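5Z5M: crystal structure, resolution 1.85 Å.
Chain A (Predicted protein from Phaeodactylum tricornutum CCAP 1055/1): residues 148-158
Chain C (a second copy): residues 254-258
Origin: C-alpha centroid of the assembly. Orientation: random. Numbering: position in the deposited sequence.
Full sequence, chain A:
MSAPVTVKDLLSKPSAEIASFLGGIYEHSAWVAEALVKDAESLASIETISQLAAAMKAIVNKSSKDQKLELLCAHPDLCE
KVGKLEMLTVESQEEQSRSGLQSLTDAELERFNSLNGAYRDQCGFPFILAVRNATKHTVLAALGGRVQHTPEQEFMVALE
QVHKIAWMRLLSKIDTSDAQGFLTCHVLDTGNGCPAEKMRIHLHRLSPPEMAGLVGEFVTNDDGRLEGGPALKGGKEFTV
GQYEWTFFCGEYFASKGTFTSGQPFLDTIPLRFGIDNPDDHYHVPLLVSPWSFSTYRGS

Chain A, residues 148-158: QHTPEQEFMVA
Chain C (254-258) ASKGT

The contact joins a loop and the first turns of a helix in chain A to a helix C-terminus in chain C; it buries 157 Å² in all, with no direct hydrogen bond across it. Gln148(A) (phi/psi -89/-4, chi1 m, chi2 t) stays out of reach. His149(A), extended at -88/161, points its CA-to-CB bond toward chain C, its CA 8.7 Å from Lys256(C) CA. With chi1 m and chi2 171°, His149(A) CE1 lies 3.3 Å from Lys256(C) O, which sits at the ring edge near its plane, so the carbonyl meets a polarised C-H. His149(A) ND1, on the same ring, donates to Glu154(A) OE2 at 2.9 Å and 151°, a bond that constrains the ring.

Thr150(A) (-71/157, chi1 p) caps the helix, OG1 accepting from Gln153(A) N at 3.2 Å and 156°. Pro151(A) opens the helix (phi -62 to -74, psi -27 to -45); Thr150(A) O receives Glu154(A) N at 3.0 Å, and Pro151(A) O receives Phe155(A) N at 2.8 Å. Glu152(A) (chi1 p, chi2 -90°) makes no contact with chain C.

Gln153(A), with chi1 and chi2 t and chi3 -11°, has its CA-to-CB bond toward chain C. Gln153(A) NE2 remains 4.1 Å from Lys256(C) O, and a water closes the gap, accepting from Gln153(A) NE2 at 3.2 Å and donating to Lys256(C) O at 3.1 Å. Lys256(C) itself (-98/-3, chi1 m) directs CA-to-CB away, and it is its backbone O that receives both the water and the approach of His149(A) CE1. Glu154(A) takes chi1 -84° and chi2 -49°.

One turn beyond Gln153(A), Val157(A) (chi1 t) places CG2 3.9 Å from Gly257(C) O, their CA atoms 6.2 Å apart. Gly257(C), at phi/psi 65/22, forms a Schellman motif, its N bonding Ala254(C) O at 3.1 Å. Positive phi favours glycine; an ideal CB would also lie a tight 3.3 Å from Val157(A) CG2.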

# COMPACT_ATOMS: atom_id res chain seq x y z
N GLN A 148 5.85 -21.07 22.77
CA GLN A 148 4.40 -21.16 22.89
C GLN A 148 3.76 -21.96 21.74
O GLN A 148 2.55 -22.20 21.74
CB GLN A 148 3.78 -19.76 22.94
CG GLN A 148 4.38 -18.85 24.00
CD GLN A 148 3.76 -17.47 24.00
OE1 GLN A 148 2.53 -17.33 23.97
NE2 GLN A 148 4.60 -16.44 24.02
N HIS A 149 4.57 -22.38 20.78
CA HIS A 149 4.06 -23.12 19.63
C HIS A 149 3.99 -24.62 19.87
O HIS A 149 4.65 -25.15 20.76
CB HIS A 149 4.92 -22.85 18.39
CG HIS A 149 4.90 -21.42 17.94
ND1 HIS A 149 5.75 -20.93 16.97
CD2 HIS A 149 4.13 -20.38 18.33
CE1 HIS A 149 5.50 -19.65 16.78
NE2 HIS A 149 4.52 -19.29 17.59
N THR A 150 3.20 -25.31 19.05
CA THR A 150 3.13 -26.77 19.06
C THR A 150 4.41 -27.38 18.49
O THR A 150 5.12 -26.73 17.72
CB THR A 150 1.92 -27.27 18.24
OG1 THR A 150 2.16 -27.02 16.85
CG2 THR A 150 0.64 -26.56 18.67
N PRO A 151 4.71 -28.63 18.87
CA PRO A 151 5.91 -29.26 18.32
C PRO A 151 5.87 -29.41 16.80
O PRO A 151 6.92 -29.32 16.17
CB PRO A 151 5.94 -30.63 19.01
CG PRO A 151 5.16 -30.43 20.26
CD PRO A 151 4.07 -29.47 19.89
N GLU A 152 4.70 -29.63 16.21
CA GLU A 152 4.61 -29.83 14.77
C GLU A 152 4.81 -28.53 14.01
O GLU A 152 5.36 -28.53 12.91
CB GLU A 152 3.28 -30.47 14.37
CG GLU A 152 2.04 -29.68 14.73
CD GLU A 152 1.50 -30.02 16.10
OE1 GLU A 152 2.19 -30.75 16.85
OE2 GLU A 152 0.38 -29.57 16.44
N GLN A 153 4.39 -27.41 14.59
CA GLN A 153 4.68 -26.12 13.98
C GLN A 153 6.17 -25.85 14.08
O GLN A 153 6.79 -25.41 13.12
CB GLN A 153 3.90 -24.98 14.63
CG GLN A 153 4.20 -23.63 13.97
CD GLN A 153 3.46 -22.46 14.58
OE1 GLN A 153 2.56 -22.64 15.40
NE2 GLN A 153 3.84 -21.25 14.19
N GLU A 154 6.75 -26.12 15.25
CA GLU A 154 8.16 -25.85 15.47
C GLU A 154 9.07 -26.77 14.67
O GLU A 154 10.20 -26.40 14.36
CB GLU A 154 8.49 -25.96 16.96
CG GLU A 154 8.20 -24.66 17.69
CD GLU A 154 8.81 -23.46 16.98
OE1 GLU A 154 10.05 -23.38 16.89
OE2 GLU A 154 8.04 -22.60 16.49
N PHE A 155 8.59 -27.97 14.34
CA PHE A 155 9.35 -28.89 13.51
C PHE A 155 9.57 -28.28 12.13
O PHE A 155 10.67 -28.35 11.58
CB PHE A 155 8.64 -30.24 13.41
CG PHE A 155 9.42 -31.30 12.67
CD1 PHE A 155 10.47 -31.96 13.29
CD2 PHE A 155 9.09 -31.64 11.37
CE1 PHE A 155 11.19 -32.93 12.62
CE2 PHE A 155 9.80 -32.61 10.70
CZ PHE A 155 10.85 -33.26 11.32
N MET A 156 8.52 -27.67 11.59
CA MET A 156 8.60 -26.93 10.33
C MET A 156 9.51 -25.72 10.41
O MET A 156 10.30 -25.46 9.50
CB MET A 156 7.20 -26.49 9.90
CG MET A 156 6.37 -27.59 9.31
SD MET A 156 7.20 -28.21 7.84
CE MET A 156 7.32 -26.71 6.87
N VAL A 157 9.37 -24.95 11.48
CA VAL A 157 10.17 -23.75 11.65
C VAL A 157 11.65 -24.10 11.79
O VAL A 157 12.51 -23.45 11.20
CB VAL A 157 9.72 -22.93 12.88
CG1 VAL A 157 10.63 -21.74 13.10
CG2 VAL A 157 8.27 -22.48 12.72
N ALA A 158 11.94 -25.14 12.57
CA ALA A 158 13.32 -25.57 12.78
C ALA A 158 13.97 -25.99 11.47
O ALA A 158 15.13 -25.66 11.21
CB ALA A 158 13.37 -26.71 13.79
N ALA C 254 10.58 -12.92 13.99
CA ALA C 254 11.30 -14.03 14.61
C ALA C 254 10.48 -14.66 15.75
O ALA C 254 10.49 -15.88 15.91
CB ALA C 254 12.66 -13.56 15.13
N SER C 255 9.78 -13.83 16.51
CA SER C 255 9.01 -14.31 17.65
C SER C 255 7.83 -15.19 17.22
O SER C 255 7.35 -16.02 18.00
CB SER C 255 8.50 -13.14 18.50
OG SER C 255 7.40 -12.48 17.91
N LYS C 256 7.38 -15.01 15.99
CA LYS C 256 6.26 -15.79 15.47
C LYS C 256 6.75 -16.97 14.63
O LYS C 256 5.95 -17.77 14.15
CB LYS C 256 5.33 -14.91 14.64
CG LYS C 256 4.77 -13.71 15.40
CD LYS C 256 3.31 -13.48 15.05
CE LYS C 256 2.65 -12.58 16.07
NZ LYS C 256 1.22 -12.33 15.74
N GLY C 257 8.06 -17.06 14.45
CA GLY C 257 8.64 -18.07 13.59
C GLY C 257 8.26 -17.88 12.13
O GLY C 257 8.30 -18.82 11.34
N THR C 258 7.88 -16.65 11.77
CA THR C 258 7.52 -16.31 10.40
C THR C 258 8.72 -16.48 9.50
O THR C 258 9.83 -16.07 9.86
CB THR C 258 7.01 -14.85 10.29
OG1 THR C 258 5.92 -14.67 11.20
CG2 THR C 258 6.55 -14.54 8.87
O HOH W 1 2.86 -18.23 14.55